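Local coordinates for ABC transporter periplasmic-binding protein YtfQ (Mycobacterium smegmatis, PDB 6HBM) that binds alpha-L-arabinofuranose in the cleft between its two lobes and probably acts as the sugar-binding component of an ABC transporter, at residues 161-166 with 210-215; 187-192 with 216-221. All coordinates share one frame; numbering follows the deposited sequence.

Contact 1 of 2, residues 161-166 with 210-215; sequences IDRKTG and FAQNDD. With AHR (alpha-L-arabinofuranose), chain J.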
ATOM      1  N   ILE A 161      -4.417  -9.042  -0.231  1.00 65.20           N
ATOM      2  CA  ILE A 161      -5.056 -10.078  -1.059  1.00 62.77           C
ATOM      3  C   ILE A 161      -4.481  -9.984  -2.474  1.00 66.26           C
ATOM      4  O   ILE A 161      -3.916 -10.957  -2.962  1.00 66.20           O
ATOM      5  CB  ILE A 161      -6.600  -9.936  -1.056  1.00 64.76           C
ATOM      6  N   ASP A 162      -4.567  -8.789  -3.090  1.00 62.55           N
ATOM      7  CA  ASP A 162      -4.085  -8.513  -4.457  1.00 62.27           C
ATOM      8  C   ASP A 162      -2.562  -8.705  -4.655  1.00 63.04           C
ATOM      9  O   ASP A 162      -2.162  -9.212  -5.699  1.00 61.29           O
ATOM     10  CB  ASP A 162      -4.523  -7.093  -4.925  1.00 65.18           C
ATOM     11  CG  ASP A 162      -5.974  -6.941  -5.438  1.00 76.78           C
ATOM     12  OD1 ASP A 162      -6.713  -7.949  -5.449  1.00 76.48           O
ATOM     13  OD2 ASP A 162      -6.358  -5.803  -5.839  1.00 83.20           O
ATOM     14  N   ARG A 163      -1.723  -8.328  -3.684  1.00 60.09           N
ATOM     15  CA  ARG A 163      -0.265  -8.502  -3.837  1.00 60.08           C
ATOM     16  C   ARG A 163       0.147  -9.956  -3.842  1.00 65.34           C
ATOM     17  O   ARG A 163       0.997 -10.350  -4.639  1.00 65.34           O
ATOM     18  CB  ARG A 163       0.516  -7.739  -2.760  1.00 58.83           C
ATOM     19  CG  ARG A 163       0.558  -6.259  -3.075  1.00 70.77           C
ATOM     20  CD  ARG A 163       0.938  -5.354  -1.923  1.00 78.18           C
ATOM     21  NE  ARG A 163       1.004  -3.960  -2.369  1.00 81.78           N
ATOM     22  CZ  ARG A 163       1.278  -2.922  -1.587  1.00 87.56           C
ATOM     23  NH1 ARG A 163       1.522  -3.100  -0.293  1.00 66.05           N
ATOM     24  NH2 ARG A 163       1.304  -1.693  -2.091  1.00 67.00           N
ATOM     25  N   LYS A 164      -0.447 -10.742  -2.937  1.00 63.01           N
ATOM     26  CA  LYS A 164      -0.218 -12.188  -2.797  1.00 63.52           C
ATOM     27  C   LYS A 164      -0.505 -12.872  -4.152  1.00 68.89           C
ATOM     28  O   LYS A 164       0.352 -13.600  -4.670  1.00 68.99           O
ATOM     29  CB  LYS A 164      -1.154 -12.734  -1.683  1.00 65.95           C
ATOM     30  CG  LYS A 164      -1.014 -14.201  -1.337  1.00 83.56           C
ATOM     31  CD  LYS A 164      -2.027 -14.605  -0.270  1.00 93.43           C
ATOM     32  CE  LYS A 164      -1.686 -15.941   0.356  1.00100.55           C
ATOM     33  NZ  LYS A 164      -2.607 -16.272   1.474  1.00103.10           N
ATOM     34  N   THR A 165      -1.705 -12.573  -4.727  1.00 65.44           N
ATOM     35  CA  THR A 165      -2.223 -13.067  -6.018  1.00 65.20           C
ATOM     36  C   THR A 165      -1.280 -12.733  -7.182  1.00 69.36           C
ATOM     37  O   THR A 165      -1.007 -13.591  -8.028  1.00 68.96           O
ATOM     38  CB  THR A 165      -3.613 -12.428  -6.302  1.00 70.31           C
ATOM     39  OG1 THR A 165      -4.435 -12.526  -5.142  1.00 72.63           O
ATOM     40  CG2 THR A 165      -4.331 -13.062  -7.477  1.00 65.78           C
ATOM     41  N   GLY A 166      -0.840 -11.480  -7.233  1.00 65.72           N
ATOM     42  CA  GLY A 166       0.062 -11.008  -8.273  1.00 65.62           C
ATOM     43  C   GLY A 166       1.431 -11.643  -8.196  1.00 70.17           C
ATOM     44  O   GLY A 166       1.976 -12.079  -9.207  1.00 68.59           O
ATOM     45  N   PHE A 210       9.918 -11.967   0.314  1.00 66.77           N
ATOM     46  CA  PHE A 210       9.028 -10.993  -0.323  1.00 65.73           C
ATOM     47  C   PHE A 210       8.189 -10.285   0.722  1.00 68.55           C
ATOM     48  O   PHE A 210       7.279 -10.893   1.295  1.00 67.05           O
ATOM     49  CB  PHE A 210       8.129 -11.668  -1.371  1.00 67.46           C
ATOM     50  CG  PHE A 210       6.993 -10.807  -1.903  1.00 68.04           C
ATOM     51  CD1 PHE A 210       7.245  -9.554  -2.445  1.00 69.11           C
ATOM     52  CD2 PHE A 210       5.678 -11.260  -1.863  1.00 69.10           C
ATOM     53  CE1 PHE A 210       6.198  -8.768  -2.921  1.00 69.37           C
ATOM     54  CE2 PHE A 210       4.635 -10.470  -2.342  1.00 70.91           C
ATOM     55  CZ  PHE A 210       4.901  -9.232  -2.867  1.00 68.31           C
ATOM     56  N   ALA A 211       8.472  -8.995   0.956  1.00 65.46           N
ATOM     57  CA  ALA A 211       7.728  -8.223   1.944  1.00 65.31           C
ATOM     58  C   ALA A 211       6.705  -7.364   1.246  1.00 67.96           C
ATOM     59  O   ALA A 211       7.076  -6.523   0.431  1.00 67.30           O
ATOM     60  CB  ALA A 211       8.679  -7.367   2.762  1.00 66.18           C
ATOM     61  N   GLN A 212       5.408  -7.554   1.570  1.00 64.23           N
ATOM     62  CA  GLN A 212       4.314  -6.792   0.934  1.00 63.82           C
ATOM     63  C   GLN A 212       4.299  -5.274   1.291  1.00 68.04           C
ATOM     64  O   GLN A 212       3.479  -4.525   0.758  1.00 68.00           O
ATOM     65  CB  GLN A 212       2.944  -7.447   1.196  1.00 64.35           C
ATOM     66  CG  GLN A 212       2.731  -8.706   0.369  1.00 68.43           C
ATOM     67  CD  GLN A 212       1.473  -9.422   0.770  1.00 94.66           C
ATOM     68  OE1 GLN A 212       0.623  -8.883   1.482  1.00 88.66           O
ATOM     69  NE2 GLN A 212       1.331 -10.670   0.349  1.00 93.68           N
ATOM     70  N   ASN A 213       5.226  -4.807   2.123  1.00 63.37           N
ATOM     71  CA  ASN A 213       5.375  -3.390   2.400  1.00 62.62           C
ATOM     72  C   ASN A 213       6.738  -3.276   3.010  1.00 67.60           C
ATOM     73  O   ASN A 213       7.047  -4.033   3.932  1.00 67.58           O
ATOM     74  CB  ASN A 213       4.207  -2.846   3.248  1.00 60.97           C
ATOM     75  CG  ASN A 213       4.355  -2.708   4.746  1.00 63.70           C
ATOM     76  OD1 ASN A 213       4.820  -3.596   5.469  1.00 48.54           O
ATOM     77  ND2 ASN A 213       3.892  -1.600   5.267  1.00 51.44           N
ATOM     78  N   ASP A 214       7.618  -2.478   2.419  1.00 64.96           N
ATOM     79  CA  ASP A 214       9.004  -2.435   2.890  1.00 65.81           C
ATOM     80  C   ASP A 214       9.142  -2.400   4.421  1.00 67.44           C
ATOM     81  O   ASP A 214      10.079  -2.994   4.920  1.00 64.95           O
ATOM     82  CB  ASP A 214       9.795  -1.305   2.223  1.00 69.18           C
ATOM     83  CG  ASP A 214       9.198   0.073   2.354  1.00 92.58           C
ATOM     84  OD1 ASP A 214       8.223   0.232   3.129  1.00 95.62           O
ATOM     85  OD2 ASP A 214       9.698   0.998   1.678  1.00104.13           O
ATOM     86  N   ASP A 215       8.191  -1.776   5.153  1.00 65.23           N
ATOM     87  CA  ASP A 215       8.183  -1.731   6.630  1.00 65.55           C
ATOM     88  C   ASP A 215       8.353  -3.113   7.270  1.00 68.25           C
ATOM     89  O   ASP A 215       9.180  -3.258   8.181  1.00 68.57           O
ATOM     90  CB  ASP A 215       6.906  -1.052   7.184  1.00 67.67           C
ATOM     91  CG  ASP A 215       7.114   0.375   7.653  1.00 75.52           C
ATOM     92  OD1 ASP A 215       7.230   1.278   6.778  1.00 76.80           O
ATOM     93  OD2 ASP A 215       7.122   0.598   8.900  1.00 77.40           O
TER
HETATM   94  O5  AHR J 408      -3.009   0.479   1.467  0.90 27.11           O
HETATM   95  C5  AHR J 408      -1.664   0.597   1.042  0.90 21.69           C
HETATM   96  C4  AHR J 408      -0.799  -0.072   2.067  0.90 21.64           C
HETATM   97  O4  AHR J 408      -1.143   0.430   3.388  0.90 22.75           O
HETATM   98  C3  AHR J 408       0.696   0.176   1.949  0.90 21.93           C
HETATM   99  O3  AHR J 408       1.364  -0.602   0.968  0.90 20.81           O
HETATM  100  C2  AHR J 408       1.137  -0.170   3.362  0.90 22.90           C
HETATM  101  O2  AHR J 408       2.497   0.173   3.605  0.90 21.83           O
HETATM  102  C1  AHR J 408       0.064   0.575   4.165  0.90 24.16           C
HETATM  103  O1  AHR J 408      -0.109   0.095   5.523  0.90 23.74           O
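Arg163 and Gln212 make a buried contact, bridged by the bound arabinofuranose, at the sugar-binding cleft of a type I periplasmic binding protein, where helix 158-171 faces the C-terminal end of strand 208-211 and the turn into helix 214-226. The two side chains pack alongside near their roots, Arg163 CB lying 4.0 Å from Gln212 CG. Arg163 CG is anti to the carbonyl carbon (chi1 -77°), and the chain then runs extended past the Gln212 carbonyl to bring its guanidinium to the sugar. NH1 comes 2.6 Å from Gln212 O, which lies obliquely to the guanidinium. NH1 donates a hydrogen bond to O3 of the arabinofuranose at 2.8 Å, and NH2 adds a weak one at 3.2 Å, with O3 at the edge of the guanidinium and in its plane. Glu127 forms a salt bridge to NH2.

Asn213 supplies the next grip: ND2 reaches sugar O2 in a nearly straight bond of 2.8 Å (N-H...O 167°). Its OD1 accepts from Met216 N, capping helix 214-226, so both ends of the amide are engaged and its rotation is fixed. Gln212 turns its own amide the other way: OE1 takes the N-H of Gly153, while NE2 makes a weak hydrogen bond to Gln150 OE1 and approaches Lys164 CB at 3.8 Å. Deeper in the lobe, the Phe210 ring stacks with Phe167 of the same helix 158-171. Asp105, Asp241, Arg106, Ser29 and Glu28 also hydrogen-bond the sugar.

Two adjacent hydroxyls are thus read by donors from separate parts of one lobe. The salt bridge with Glu127 would probably offset the buried charge of Arg163 and hold its guanidinium ready for O3.

Contact 2 of 2, residues 187-192 with 216-221; sequences FTRSGG and MGLGAM. With AHR (alpha-L-arabinofuranose), chain J.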
ATOM      1  N   PHE A 187       1.568  -5.372   8.213  1.00 67.10           N
ATOM      2  CA  PHE A 187       2.225  -4.183   7.636  1.00 65.14           C
ATOM      3  C   PHE A 187       2.971  -3.353   8.684  1.00 70.70           C
ATOM      4  O   PHE A 187       2.906  -2.133   8.645  1.00 71.39           O
ATOM      5  CB  PHE A 187       1.249  -3.276   6.851  1.00 65.87           C
ATOM      6  CG  PHE A 187       0.664  -3.763   5.548  1.00 65.86           C
ATOM      7  CD1 PHE A 187       1.442  -4.458   4.635  1.00 67.25           C
ATOM      8  CD2 PHE A 187      -0.601  -3.354   5.148  1.00 65.99           C
ATOM      9  CE1 PHE A 187       0.934  -4.818   3.396  1.00 67.33           C
ATOM     10  CE2 PHE A 187      -1.112  -3.723   3.913  1.00 68.02           C
ATOM     11  CZ  PHE A 187      -0.340  -4.448   3.042  1.00 66.19           C
ATOM     12  N   THR A 188       3.687  -3.995   9.610  1.00 67.78           N
ATOM     13  CA  THR A 188       4.436  -3.273  10.637  1.00 67.90           C
ATOM     14  C   THR A 188       5.843  -3.797  10.705  1.00 72.50           C
ATOM     15  O   THR A 188       6.136  -4.863  10.181  1.00 71.25           O
ATOM     16  CB  THR A 188       3.756  -3.394  12.003  1.00 77.61           C
ATOM     17  OG1 THR A 188       3.534  -4.765  12.301  1.00 79.31           O
ATOM     18  CG2 THR A 188       2.455  -2.640  12.069  1.00 76.27           C
ATOM     19  N   ARG A 189       6.716  -3.053  11.366  1.00 70.49           N
ATOM     20  CA  ARG A 189       8.105  -3.460  11.543  1.00 70.50           C
ATOM     21  C   ARG A 189       8.108  -4.535  12.637  1.00 73.74           C
ATOM     22  O   ARG A 189       8.834  -5.524  12.514  1.00 73.13           O
ATOM     23  CB  ARG A 189       8.999  -2.253  11.924  1.00 72.42           C
ATOM     24  CG  ARG A 189       9.927  -1.715  10.821  1.00 86.56           C
ATOM     25  CD  ARG A 189      10.978  -0.793  11.440  1.00104.38           C
ATOM     26  NE  ARG A 189      11.633   0.122  10.499  1.00118.27           N
ATOM     27  CZ  ARG A 189      11.092   1.231   9.991  1.00131.14           C
ATOM     28  NH1 ARG A 189       9.837   1.569  10.286  1.00120.91           N
ATOM     29  NH2 ARG A 189      11.792   1.999   9.163  1.00111.81           N
ATOM     30  N   SER A 190       7.280  -4.349  13.696  1.00 69.98           N
ATOM     31  CA  SER A 190       7.163  -5.314  14.795  1.00 70.12           C
ATOM     32  C   SER A 190       6.827  -6.702  14.258  1.00 74.98           C
ATOM     33  O   SER A 190       7.591  -7.652  14.461  1.00 74.23           O
ATOM     34  CB  SER A 190       6.092  -4.876  15.795  1.00 74.63           C
ATOM     35  OG  SER A 190       5.688  -5.935  16.657  1.00 86.54           O
ATOM     36  N   GLY A 191       5.698  -6.781  13.552  1.00 72.96           N
ATOM     37  CA  GLY A 191       5.213  -8.002  12.923  1.00 72.96           C
ATOM     38  C   GLY A 191       6.228  -8.549  11.943  1.00 76.96           C
ATOM     39  O   GLY A 191       6.523  -9.750  11.949  1.00 77.15           O
ATOM     40  N   GLY A 192       6.825  -7.640  11.165  1.00 72.13           N
ATOM     41  CA  GLY A 192       7.842  -7.991  10.187  1.00 70.72           C
ATOM     42  C   GLY A 192       9.030  -8.720  10.759  1.00 71.91           C
ATOM     43  O   GLY A 192       9.599  -9.561  10.077  1.00 71.12           O
ATOM     44  N   MET A 216       7.598  -4.123   6.795  1.00 62.62           N
ATOM     45  CA  MET A 216       7.779  -5.499   7.293  1.00 61.40           C
ATOM     46  C   MET A 216       9.175  -6.022   6.889  1.00 61.68           C
ATOM     47  O   MET A 216       9.837  -6.650   7.715  1.00 61.93           O
ATOM     48  CB  MET A 216       6.687  -6.446   6.777  1.00 63.81           C
ATOM     49  CG  MET A 216       5.337  -6.251   7.468  1.00 67.39           C
ATOM     50  SD  MET A 216       3.887  -7.105   6.743  1.00 71.20           S
ATOM     51  CE  MET A 216       4.284  -7.083   4.953  1.00 67.35           C
ATOM     52  N   GLY A 217       9.613  -5.702   5.661  1.00 54.76           N
ATOM     53  CA  GLY A 217      10.939  -6.036   5.141  1.00 53.51           C
ATOM     54  C   GLY A 217      12.099  -5.421   5.915  1.00 56.22           C
ATOM     55  O   GLY A 217      13.210  -5.958   5.923  1.00 55.75           O
ATOM     56  N   LEU A 218      11.858  -4.270   6.548  1.00 52.79           N
ATOM     57  CA  LEU A 218      12.838  -3.600   7.382  1.00 52.23           C
ATOM     58  C   LEU A 218      12.951  -4.370   8.693  1.00 58.77           C
ATOM     59  O   LEU A 218      14.040  -4.850   9.015  1.00 58.67           O
ATOM     60  CB  LEU A 218      12.494  -2.117   7.586  1.00 51.61           C
ATOM     61  CG  LEU A 218      12.653  -1.265   6.310  1.00 55.04           C
ATOM     62  CD1 LEU A 218      11.962   0.088   6.435  1.00 54.41           C
ATOM     63  CD2 LEU A 218      14.134  -1.062   5.959  1.00 57.40           C
ATOM     64  N   GLY A 219      11.816  -4.619   9.355  1.00 57.09           N
ATOM     65  CA  GLY A 219      11.790  -5.446  10.562  1.00 58.27           C
ATOM     66  C   GLY A 219      12.416  -6.812  10.311  1.00 64.60           C
ATOM     67  O   GLY A 219      13.122  -7.371  11.156  1.00 64.07           O
ATOM     68  N   ALA A 220      12.194  -7.332   9.106  1.00 63.54           N
ATOM     69  CA  ALA A 220      12.758  -8.590   8.669  1.00 64.04           C
ATOM     70  C   ALA A 220      14.263  -8.462   8.484  1.00 69.65           C
ATOM     71  O   ALA A 220      14.973  -9.383   8.863  1.00 69.30           O
ATOM     72  CB  ALA A 220      12.102  -9.027   7.366  1.00 64.56           C
ATOM     73  N   MET A 221      14.770  -7.339   7.933  1.00 67.54           N
ATOM     74  CA  MET A 221      16.219  -7.214   7.776  1.00 68.47           C
ATOM     75  C   MET A 221      16.931  -7.125   9.131  1.00 73.43           C
ATOM     76  O   MET A 221      18.104  -7.485   9.194  1.00 73.17           O
ATOM     77  CB  MET A 221      16.636  -6.085   6.823  1.00 71.30           C
ATOM     78  CG  MET A 221      16.441  -4.707   7.353  1.00 75.68           C
ATOM     79  SD  MET A 221      17.609  -3.491   6.738  1.00 80.48           S
ATOM     80  CE  MET A 221      17.393  -2.213   8.019  1.00 77.38           C
TER
HETATM   81  O5  AHR J 408      -3.009   0.479   1.467  0.90 27.11           O
HETATM   82  C5  AHR J 408      -1.664   0.597   1.042  0.90 21.69           C
HETATM   83  C4  AHR J 408      -0.799  -0.072   2.067  0.90 21.64           C
HETATM   84  O4  AHR J 408      -1.143   0.430   3.388  0.90 22.75           O
HETATM   85  C3  AHR J 408       0.696   0.176   1.949  0.90 21.93           C
HETATM   86  O3  AHR J 408       1.364  -0.602   0.968  0.90 20.81           O
HETATM   87  C2  AHR J 408       1.137  -0.170   3.362  0.90 22.90           C
HETATM   88  O2  AHR J 408       2.497   0.173   3.605  0.90 21.83           O
HETATM   89  C1  AHR J 408       0.064   0.575   4.165  0.90 24.16           C
HETATM   90  O1  AHR J 408      -0.109   0.095   5.523  0.90 23.74           O
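Met216 CG stands anti to its carbonyl carbon (chi1 -75°), and a bend at chi3 (-33°) folds the end of the chain against Phe187. CE meets the edge of the Phe187 ring, 3.9 Å from CD1, while SD lies 5.4 Å from the ring centroid in an oblique Met-aromatic contact. Phe187 offers one ring face to the arabinofuranose, whose C2 sits 4.0 Å above the plane, displaced from the ring centre. These residues lie where the first turns of helices 189-202 and 214-226, on one face of the Rossmann-like sheet of this lobe, pack against each other. Glycines let the backbones draw together: Gly219 CA gives a CA-H...O contact to Arg189 O at 3.5 Å, and Gly192 CA another to Met216 O at 3.4 Å. Thr188 N-caps helix 189-202, its OG1 accepting from Gly191 N, and its carbonyl receives a further CA-H...O contact from Met216 CA. Partly exposed, Arg189 reaches across Leu218, whose CD1 lies over one guanidinium face, 3.3 Å from NH2.

Of the elements involved, helix 158-171 comes first along the chain, then strand 177-184 and the loop into helix 189-202, then strand 208-211 and helix 214-226. Contact 1 closes the loop from 161-166 to 210-215. Contact 2 starts inside that loop, at 187-192, and ends beyond it, at 216-221, so the two cross. Contact 1 joins the helix on one face of the sheet to a strand end, whereas contact 2 pairs two helices on the other face. They meet through Asp215 and Arg189, whose OD2 and NH1 are 3.2 Å apart in a salt bridge, and through Asn213 packed on Phe187; both reach the arabinofuranose, contact 2 through Phe187.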